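Local coordinates for protein trichothecene 3-O-acetyltransferase TRI101 (Fusarium sporotrichioides, PDB 2ZBA) that transfers an acetyl group from acetyl-CoA to the 3-hydroxyl of trichothecenes, a step in the biosynthesis of these Fusarium mycotoxins, at residues A[215-220]-A[355-360]; A[317-322]-A[371-376]. All coordinates share one frame; numbering follows the deposited sequence.

Contact 1 (A[215-220]-A[355-360]). With CA (calcium ion), chain H; CA (calcium ion), chain G.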
ATOM      1  N   PRO A 215     -19.578  -2.788  19.164  1.00 13.75           N
ATOM      2  CA  PRO A 215     -18.836  -1.523  18.934  1.00 13.77           C
ATOM      3  C   PRO A 215     -17.442  -1.638  18.333  1.00 14.23           C
ATOM      4  O   PRO A 215     -16.958  -0.671  17.754  1.00 14.71           O
ATOM      5  CB  PRO A 215     -18.749  -0.915  20.333  1.00 13.60           C
ATOM      6  CG  PRO A 215     -20.002  -1.403  21.001  1.00 12.97           C
ATOM      7  CD  PRO A 215     -20.107  -2.848  20.544  1.00 13.43           C
ATOM      8  N   GLU A 216     -16.813  -2.804  18.463  1.00 15.48           N
ATOM      9  CA  GLU A 216     -15.442  -3.011  17.971  1.00 15.87           C
ATOM     10  C   GLU A 216     -15.356  -2.916  16.439  1.00 15.94           C
ATOM     11  O   GLU A 216     -14.290  -2.620  15.897  1.00 16.85           O
ATOM     12  CB  GLU A 216     -14.853  -4.336  18.509  1.00 15.73           C
ATOM     13  CG  GLU A 216     -15.402  -5.662  17.876  1.00 16.47           C
ATOM     14  CD  GLU A 216     -16.882  -5.960  18.187  1.00 18.66           C
ATOM     15  OE1 GLU A 216     -17.388  -5.536  19.251  1.00 20.18           O
ATOM     16  OE2 GLU A 216     -17.535  -6.643  17.366  1.00 18.54           O
ATOM     17  N   LEU A 217     -16.475  -3.146  15.751  1.00 15.36           N
ATOM     18  CA  LEU A 217     -16.507  -3.065  14.282  1.00 14.82           C
ATOM     19  C   LEU A 217     -17.143  -1.783  13.712  1.00 15.04           C
ATOM     20  O   LEU A 217     -17.271  -1.628  12.494  1.00 15.22           O
ATOM     21  CB  LEU A 217     -17.140  -4.325  13.676  1.00 14.26           C
ATOM     22  CG  LEU A 217     -16.355  -5.632  13.864  1.00 12.50           C
ATOM     23  CD1 LEU A 217     -16.832  -6.630  12.881  1.00 12.15           C
ATOM     24  CD2 LEU A 217     -14.821  -5.485  13.740  1.00 10.94           C
ATOM     25  N   ASP A 218     -17.483  -0.855  14.591  1.00 14.95           N
ATOM     26  CA  ASP A 218     -18.081   0.425  14.197  1.00 15.59           C
ATOM     27  C   ASP A 218     -17.277   1.130  13.077  1.00 15.82           C
ATOM     28  O   ASP A 218     -17.840   1.462  12.027  1.00 15.91           O
ATOM     29  CB  ASP A 218     -18.249   1.326  15.412  1.00 15.38           C
ATOM     30  CG  ASP A 218     -18.667   2.752  15.054  1.00 16.72           C
ATOM     31  OD1 ASP A 218     -19.267   3.026  13.985  1.00 14.54           O
ATOM     32  OD2 ASP A 218     -18.422   3.623  15.890  1.00 18.47           O
ATOM     33  N   HIS A 219     -15.978   1.300  13.274  1.00 15.47           N
ATOM     34  CA  HIS A 219     -15.130   1.984  12.268  1.00 15.80           C
ATOM     35  C   HIS A 219     -15.083   1.310  10.896  1.00 15.29           C
ATOM     36  O   HIS A 219     -14.620   1.919   9.904  1.00 15.76           O
ATOM     37  CB  HIS A 219     -13.690   2.094  12.749  1.00 15.57           C
ATOM     38  CG  HIS A 219     -13.490   2.990  13.923  1.00 15.11           C
ATOM     39  ND1 HIS A 219     -13.631   4.360  13.854  1.00 18.05           N
ATOM     40  CD2 HIS A 219     -13.071   2.717  15.180  1.00 14.63           C
ATOM     41  CE1 HIS A 219     -13.352   4.888  15.033  1.00 14.49           C
ATOM     42  NE2 HIS A 219     -13.009   3.911  15.853  1.00 16.45           N
ATOM     43  N   GLN A 220     -15.515   0.058  10.840  1.00 14.61           N
ATOM     44  CA  GLN A 220     -15.513  -0.682   9.568  1.00 14.62           C
ATOM     45  C   GLN A 220     -16.905  -0.988   9.025  1.00 14.88           C
ATOM     46  O   GLN A 220     -17.031  -1.744   8.077  1.00 14.41           O
ATOM     47  CB  GLN A 220     -14.622  -1.930   9.656  1.00 14.18           C
ATOM     48  CG  GLN A 220     -13.252  -1.565  10.259  1.00 13.35           C
ATOM     49  CD  GLN A 220     -12.379  -2.750  10.586  1.00 13.51           C
ATOM     50  OE1 GLN A 220     -12.854  -3.764  11.059  1.00 11.36           O
ATOM     51  NE2 GLN A 220     -11.069  -2.590  10.395  1.00 10.29           N
ATOM     52  N   THR A 355      -9.287  -8.085  14.457  1.00 14.02           N
ATOM     53  CA  THR A 355      -9.111  -8.690  13.129  1.00 13.38           C
ATOM     54  C   THR A 355      -9.936  -9.966  13.012  1.00 13.08           C
ATOM     55  O   THR A 355     -10.630 -10.189  12.010  1.00 12.58           O
ATOM     56  CB  THR A 355      -7.609  -8.953  12.824  1.00 12.82           C
ATOM     57  OG1 THR A 355      -6.903  -7.702  12.785  1.00 14.91           O
ATOM     58  CG2 THR A 355      -7.406  -9.639  11.467  1.00 14.30           C
ATOM     59  N   GLN A 356      -9.866 -10.793  14.054  1.00 13.29           N
ATOM     60  CA  GLN A 356     -10.670 -12.017  14.140  1.00 13.90           C
ATOM     61  C   GLN A 356     -12.149 -11.680  14.234  1.00 13.38           C
ATOM     62  O   GLN A 356     -12.967 -12.413  13.695  1.00 13.63           O
ATOM     63  CB  GLN A 356     -10.265 -12.876  15.348  1.00 13.74           C
ATOM     64  CG  GLN A 356      -8.833 -13.452  15.250  1.00 14.22           C
ATOM     65  CD  GLN A 356      -8.536 -14.434  16.364  1.00 15.37           C
ATOM     66  OE1 GLN A 356      -8.989 -15.601  16.344  1.00 16.22           O
ATOM     67  NE2 GLN A 356      -7.789 -13.964  17.366  1.00 12.77           N
ATOM     68  N   ALA A 357     -12.494 -10.589  14.928  1.00 13.50           N
ATOM     69  CA  ALA A 357     -13.917 -10.171  14.977  1.00 13.69           C
ATOM     70  C   ALA A 357     -14.408  -9.799  13.568  1.00 13.48           C
ATOM     71  O   ALA A 357     -15.498 -10.178  13.166  1.00 13.78           O
ATOM     72  CB  ALA A 357     -14.119  -9.028  15.924  1.00 13.43           C
ATOM     73  N   LEU A 358     -13.586  -9.057  12.826  1.00 14.01           N
ATOM     74  CA  LEU A 358     -13.898  -8.683  11.447  1.00 13.80           C
ATOM     75  C   LEU A 358     -14.085  -9.907  10.585  1.00 14.19           C
ATOM     76  O   LEU A 358     -15.078  -9.992   9.847  1.00 14.40           O
ATOM     77  CB  LEU A 358     -12.811  -7.766  10.851  1.00 14.39           C
ATOM     78  CG  LEU A 358     -12.981  -7.241   9.399  1.00 14.27           C
ATOM     79  CD1 LEU A 358     -14.232  -6.337   9.231  1.00 12.92           C
ATOM     80  CD2 LEU A 358     -11.727  -6.482   8.945  1.00 13.96           C
ATOM     81  N   ALA A 359     -13.158 -10.861  10.695  1.00 14.06           N
ATOM     82  CA  ALA A 359     -13.174 -12.067   9.868  1.00 14.91           C
ATOM     83  C   ALA A 359     -14.412 -12.907  10.186  1.00 15.87           C
ATOM     84  O   ALA A 359     -15.087 -13.396   9.276  1.00 16.04           O
ATOM     85  CB  ALA A 359     -11.889 -12.884  10.077  1.00 14.85           C
ATOM     86  N   THR A 360     -14.743 -13.007  11.472  1.00 15.91           N
ATOM     87  CA  THR A 360     -15.927 -13.769  11.896  1.00 15.95           C
ATOM     88  C   THR A 360     -17.201 -13.122  11.354  1.00 16.72           C
ATOM     89  O   THR A 360     -18.028 -13.795  10.753  1.00 16.55           O
ATOM     90  CB  THR A 360     -15.990 -13.911  13.418  1.00 14.82           C
ATOM     91  OG1 THR A 360     -14.743 -14.408  13.872  1.00 15.05           O
ATOM     92  CG2 THR A 360     -17.094 -14.916  13.861  1.00 14.63           C
TER
HETATM   93 CA    CA H 461     -19.580   3.051  11.531  1.00 15.47          CA
HETATM   94 CA    CA G 460     -19.270   5.505  14.376  1.00 23.32          CA
HETATM   95  O   HOH W   1     -18.675   6.797  16.108  1.00 17.20           O
HETATM   96  O   HOH W   2     -18.913   7.598  13.040  1.00 20.24           O
HETATM   97  O   HOH W   3     -17.053   5.456  14.147  1.00 23.66           O
HETATM   98  O   HOH W   4     -21.539   1.882  12.493  1.00 14.42           O

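Contact 2 (A[317-322]-A[371-376]). With CA (calcium ion), chain H; ZBA (12,13-Epoxytrichothec-9-ene-3,4,8,15-tetrol-4,15-diacetate-8-isovalerate), chain F.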
ATOM      1  N   LEU A 317      -3.732  -9.716   4.575  1.00 16.31           N
ATOM      2  CA  LEU A 317      -3.747  -9.899   6.000  1.00 15.99           C
ATOM      3  C   LEU A 317      -3.367  -8.563   6.621  1.00 15.82           C
ATOM      4  O   LEU A 317      -2.234  -8.336   7.044  1.00 15.26           O
ATOM      5  CB  LEU A 317      -2.789 -11.036   6.399  1.00 16.13           C
ATOM      6  CG  LEU A 317      -2.794 -11.417   7.876  1.00 15.63           C
ATOM      7  CD1 LEU A 317      -4.227 -11.343   8.506  1.00 16.70           C
ATOM      8  CD2 LEU A 317      -2.170 -12.769   8.065  1.00 15.05           C
ATOM      9  N   GLN A 318      -4.350  -7.681   6.652  1.00 16.64           N
ATOM     10  CA  GLN A 318      -4.151  -6.293   6.987  1.00 18.28           C
ATOM     11  C   GLN A 318      -5.361  -5.883   7.810  1.00 17.85           C
ATOM     12  O   GLN A 318      -6.430  -6.496   7.687  1.00 18.51           O
ATOM     13  CB  GLN A 318      -4.115  -5.502   5.679  1.00 18.67           C
ATOM     14  CG  GLN A 318      -3.816  -4.024   5.789  1.00 21.19           C
ATOM     15  CD  GLN A 318      -3.734  -3.362   4.421  1.00 21.71           C
ATOM     16  OE1 GLN A 318      -2.637  -3.057   3.939  1.00 26.78           O
ATOM     17  NE2 GLN A 318      -4.887  -3.172   3.770  1.00 26.06           N
ATOM     18  N   ASN A 319      -5.178  -4.885   8.669  1.00 16.77           N
ATOM     19  CA  ASN A 319      -6.284  -4.177   9.289  1.00 16.95           C
ATOM     20  C   ASN A 319      -5.843  -2.726   9.401  1.00 17.27           C
ATOM     21  O   ASN A 319      -4.812  -2.350   8.836  1.00 17.56           O
ATOM     22  CB  ASN A 319      -6.587  -4.787  10.669  1.00 16.42           C
ATOM     23  CG  ASN A 319      -8.024  -4.560  11.117  1.00 15.26           C
ATOM     24  OD1 ASN A 319      -8.708  -3.656  10.635  1.00 14.05           O
ATOM     25  ND2 ASN A 319      -8.482  -5.381  12.057  1.00 12.73           N
HETATM   26  N   MSE A 320      -6.609  -1.912  10.116  1.00 17.14           N
HETATM   27  CA  MSE A 320      -6.245  -0.544  10.367  1.00 18.05           C
HETATM   28  C   MSE A 320      -6.445  -0.285  11.852  1.00 17.40           C
HETATM   29  O   MSE A 320      -7.191  -0.996  12.532  1.00 16.67           O
HETATM   30  CB  MSE A 320      -7.088   0.417   9.517  1.00 18.05           C
HETATM   31  CG  MSE A 320      -6.906   0.267   7.973  1.00 18.99           C
HETATM   32 SE   MSE A 320      -7.623   1.791   7.003  0.60 24.21          SE
HETATM   33  CE  MSE A 320      -5.945   2.711   6.549  1.00 19.86           C
ATOM     34  N   THR A 321      -5.767   0.723  12.366  1.00 16.72           N
ATOM     35  CA  THR A 321      -6.108   1.252  13.670  1.00 16.78           C
ATOM     36  C   THR A 321      -6.783   2.616  13.437  1.00 16.75           C
ATOM     37  O   THR A 321      -6.464   3.340  12.471  1.00 16.55           O
ATOM     38  CB  THR A 321      -4.880   1.326  14.630  1.00 16.68           C
ATOM     39  OG1 THR A 321      -3.901   2.243  14.121  1.00 16.88           O
ATOM     40  CG2 THR A 321      -4.242  -0.069  14.811  1.00 15.71           C
ATOM     41  N   TYR A 322      -7.713   2.954  14.317  1.00 16.34           N
ATOM     42  CA  TYR A 322      -8.515   4.162  14.180  1.00 16.04           C
ATOM     43  C   TYR A 322      -8.356   5.070  15.379  1.00 17.02           C
ATOM     44  O   TYR A 322      -8.265   4.619  16.517  1.00 16.67           O
ATOM     45  CB  TYR A 322      -9.974   3.783  13.970  1.00 15.64           C
ATOM     46  CG  TYR A 322     -10.152   2.840  12.806  1.00 15.34           C
ATOM     47  CD1 TYR A 322     -10.156   3.315  11.492  1.00 12.87           C
ATOM     48  CD2 TYR A 322     -10.273   1.459  13.010  1.00 14.96           C
ATOM     49  CE1 TYR A 322     -10.293   2.424  10.399  1.00 13.80           C
ATOM     50  CE2 TYR A 322     -10.415   0.575  11.928  1.00 15.05           C
ATOM     51  CZ  TYR A 322     -10.434   1.066  10.632  1.00 14.18           C
ATOM     52  OH  TYR A 322     -10.580   0.189   9.578  1.00 13.58           O
ATOM     53  N   VAL A 371     -19.348  -3.007   4.648  1.00 20.66           N
ATOM     54  CA  VAL A 371     -18.007  -3.274   5.193  1.00 20.03           C
ATOM     55  C   VAL A 371     -16.921  -2.580   4.373  1.00 20.46           C
ATOM     56  O   VAL A 371     -16.823  -2.765   3.150  1.00 20.71           O
ATOM     57  CB  VAL A 371     -17.707  -4.802   5.288  1.00 20.14           C
ATOM     58  CG1 VAL A 371     -16.283  -5.067   5.817  1.00 20.19           C
ATOM     59  CG2 VAL A 371     -18.716  -5.498   6.180  1.00 18.93           C
ATOM     60  N   SER A 372     -16.105  -1.788   5.059  1.00 20.41           N
ATOM     61  CA  SER A 372     -14.944  -1.134   4.460  1.00 19.91           C
ATOM     62  C   SER A 372     -13.928  -0.756   5.531  1.00 19.32           C
ATOM     63  O   SER A 372     -14.293  -0.288   6.598  1.00 18.23           O
ATOM     64  CB  SER A 372     -15.382   0.114   3.691  1.00 20.35           C
ATOM     65  OG  SER A 372     -14.281   0.927   3.354  1.00 21.40           O
ATOM     66  N   LEU A 373     -12.647  -0.923   5.222  1.00 19.54           N
ATOM     67  CA  LEU A 373     -11.574  -0.469   6.125  1.00 19.97           C
ATOM     68  C   LEU A 373     -11.598   1.029   6.437  1.00 19.04           C
ATOM     69  O   LEU A 373     -11.060   1.455   7.449  1.00 19.19           O
ATOM     70  CB  LEU A 373     -10.188  -0.891   5.614  1.00 21.03           C
ATOM     71  CG  LEU A 373      -9.829  -2.375   5.749  1.00 22.32           C
ATOM     72  CD1 LEU A 373      -8.363  -2.629   5.332  1.00 27.13           C
ATOM     73  CD2 LEU A 373     -10.069  -2.882   7.139  1.00 24.58           C
ATOM     74  N   THR A 374     -12.244   1.822   5.587  1.00 18.76           N
ATOM     75  CA  THR A 374     -12.333   3.270   5.804  1.00 18.54           C
ATOM     76  C   THR A 374     -13.812   3.703   5.886  1.00 18.47           C
ATOM     77  O   THR A 374     -14.165   4.802   5.492  1.00 17.57           O
ATOM     78  CB  THR A 374     -11.555   4.068   4.687  1.00 19.73           C
ATOM     79  OG1 THR A 374     -12.134   3.796   3.411  1.00 19.61           O
ATOM     80  CG2 THR A 374     -10.082   3.656   4.624  1.00 18.98           C
ATOM     81  N   ALA A 375     -14.670   2.822   6.418  1.00 18.20           N
ATOM     82  CA  ALA A 375     -16.126   3.045   6.449  1.00 18.26           C
ATOM     83  C   ALA A 375     -16.563   4.394   7.035  1.00 18.50           C
ATOM     84  O   ALA A 375     -17.459   5.045   6.476  1.00 18.98           O
ATOM     85  CB  ALA A 375     -16.837   1.883   7.154  1.00 17.76           C
ATOM     86  N   ASP A 376     -15.902   4.832   8.113  1.00 18.11           N
ATOM     87  CA  ASP A 376     -16.252   6.071   8.808  1.00 18.59           C
ATOM     88  C   ASP A 376     -15.330   7.267   8.513  1.00 18.69           C
ATOM     89  O   ASP A 376     -15.440   8.306   9.161  1.00 19.31           O
ATOM     90  CB  ASP A 376     -16.298   5.842  10.323  1.00 18.42           C
ATOM     91  CG  ASP A 376     -17.399   4.891  10.741  1.00 18.93           C
ATOM     92  OD1 ASP A 376     -18.194   4.433   9.880  1.00 16.27           O
ATOM     93  OD2 ASP A 376     -17.454   4.586  11.950  1.00 20.57           O
TER
HETATM   94 CA    CA H 461     -19.580   3.051  11.531  1.00 15.47          CA
HETATM   95  O18 ZBA F 463      -9.711   5.058  -0.015  0.60 27.44           O
HETATM   96  C44 ZBA F 463     -10.077   4.112  -0.666  0.60 26.10           C
HETATM   97  C45 ZBA F 463     -11.480   3.674  -0.884  0.60 26.53           C
HETATM   98  C46 ZBA F 463     -11.796   3.183  -2.241  0.60 26.84           C
HETATM   99  C48 ZBA F 463     -11.711   4.002  -3.427  0.60 25.66           C
HETATM  100  C47 ZBA F 463     -12.256   1.802  -2.542  0.60 27.53           C
HETATM  101  O17 ZBA F 463      -9.172   3.346  -1.275  0.60 24.93           O
HETATM  102  C31 ZBA F 463      -7.750   3.443  -0.958  0.60 22.10           C
HETATM  103  C30 ZBA F 463      -7.471   2.936   0.448  0.60 20.59           C
HETATM  104  C32 ZBA F 463      -7.037   2.745  -2.072  0.60 20.92           C
HETATM  105  C39 ZBA F 463      -7.285   3.322  -3.432  0.60 20.58           C
HETATM  106  C33 ZBA F 463      -6.241   1.725  -1.837  0.60 20.77           C
HETATM  107  C34 ZBA F 463      -5.930   1.213  -0.473  0.60 20.02           C
HETATM  108  O10 ZBA F 463      -4.699   1.886  -0.008  0.60 20.20           O
HETATM  109  C29 ZBA F 463      -7.045   1.435   0.615  0.60 20.37           C
HETATM  110  C38 ZBA F 463      -8.239   0.506   0.299  0.60 20.45           C
HETATM  111  O12 ZBA F 463      -9.453   1.054   0.867  0.60 20.49           O
HETATM  112  C40 ZBA F 463     -10.460   0.206   1.062  0.60 19.64           C
HETATM  113  C41 ZBA F 463     -11.675   0.910   1.570  0.60 18.86           C
HETATM  114  O13 ZBA F 463     -10.422  -0.929   0.872  0.60 20.28           O
HETATM  115  C28 ZBA F 463      -6.456   1.119   2.082  0.60 19.24           C
HETATM  116  C37 ZBA F 463      -7.568   1.211   3.163  0.60 19.43           C
HETATM  117  C35 ZBA F 463      -5.278   2.082   2.318  0.60 19.12           C
HETATM  118  C25 ZBA F 463      -4.270   1.625   1.343  0.60 18.98           C
HETATM  119  C36 ZBA F 463      -5.296   3.372   2.959  0.60 17.64           C
HETATM  120  O11 ZBA F 463      -4.737   2.233   3.633  0.60 17.52           O
HETATM  121  C27 ZBA F 463      -5.641  -0.253   2.103  0.60 19.79           C
HETATM  122  C26 ZBA F 463      -4.216   0.182   1.798  0.60 19.52           C
HETATM  123  O16 ZBA F 463      -3.550  -0.614   0.852  0.60 23.53           O
HETATM  124  O14 ZBA F 463      -5.646  -1.009   3.353  0.60 18.87           O
HETATM  125  O   HOH W   4     -21.539   1.882  12.493  1.00 14.42           O

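Contact 1 (A[215-220]-A[355-360])
Leu-358, on helix 348-363, meets Leu-217 of the 3-10 segment 215-219 and Gln-220, which follows it. Its CB lies 4.2 Å from CD2 of Leu-217, while its CG is already 3.9 Å from Gln-220 OE1. CG stands anti to the backbone N (chi1 -179°), and beyond it the two methyls share the same amide oxygen, with Gln-220 OE1 3.4 Å from Leu-358 CD1 and 3.6 Å from its CD2. The two side chains cross at about a right angle. Beside them Leu-217 pushes its branched end against the helix backbone, CD1 sitting 3.8 Å from Ala-357 O, and the Glu-216 CG touches the Ala-357 CB at 4.1 Å. The other half of the amide and the Glu-216 carboxylate have partners outside the contact: Gln-220 NE2 hydrogen-bonds Asn-319 OD1 and Tyr-322 OH, and Glu-216 OE2 hydrogen-bonds the Tyr-211 hydroxyl. Asp-218 takes no part in the helix contact and instead bridges two calcium ions through OD1. With no hydrogen bond across it, the interface rests on van der Waals contact, the leucine methyls meeting two oxygens, Gln-220 OE1 and Ala-357 O, as well as carbon.

Contact 2 (A[317-322]-A[371-376])
Tyr-322 and Leu-373 are joined by the one hydrogen bond between segments 317-322 and 371-376. The phenol OH gives its proton to Leu-373 O at 2.5 Å, with a C=O...donor angle of 127°, and that oxygen lies at the ring edge, in the plane of the ring. The same carbonyl is touched by the selenium of selenomethionine Met-320, whose SE is 3.5 Å from Leu-373 O. The Leu-373 side chain splits its methyls between two strand residues: CD1 packs 3.8 Å from Gln-318 NE2, and CD2 equally far from Asn-319 OD1.

The bound T-2 toxin lies against this surface. Met-320 bends at its last torsion (chi3 104°), placing CE 3.2 Å from the ligand's O11. Ser-372 and Thr-374 both come close to its acetyl carbon C41. Gln-318 touches coenzyme A as well as the toxin, the two meeting at this edge of the sheet in a BAHD-superfamily acetyltransferase. The modelled approach of Gln-318 NE2 to O14 is too short to be interpreted.

One shell out, Ser-372 OG accepts from Thr-374 N at 3.2 Å, an ST turn that shapes the loop around Leu-373. On the strand, Asn-319 OD1 accepts a hydrogen bond from the backbone N of Met-320 at 2.8 Å, with Gln-220 as its second partner. Farther along the loop, Asp-376 binds a calcium ion through both carboxylate oxygens, in company with Asp-218 and Ile-221.

Strand 318-326 is an outermost strand of the seven-stranded mixed sheet, pairing antiparallel with strand 294-302, whose Cys-298 backs Met-320 and Tyr-322. Helix 348-363 packs beside it, Arg-354 NH2 hydrogen-bonding Met-320 O, and loop 371-376 runs on from that helix toward strand 383-387.

In the fold
Both contacts are buried, but contact 2 lies deeper, its centre about 13 Å from the chain centre against about 21 Å for contact 1. Their own centres are about 9 Å apart, and their segments alternate along the sequence. Contact 1 sets a turn against a helix by van der Waals contact without a hydrogen bond; contact 2 sets a loop against a sheet strand, has a hydrogen bond, and lines the toxin pocket. Both segments of contact 1 reach the side chain of Asn-319, on the strand of contact 2. One calcium ion also joins them, taking ligands from segments 215-220 and 371-376.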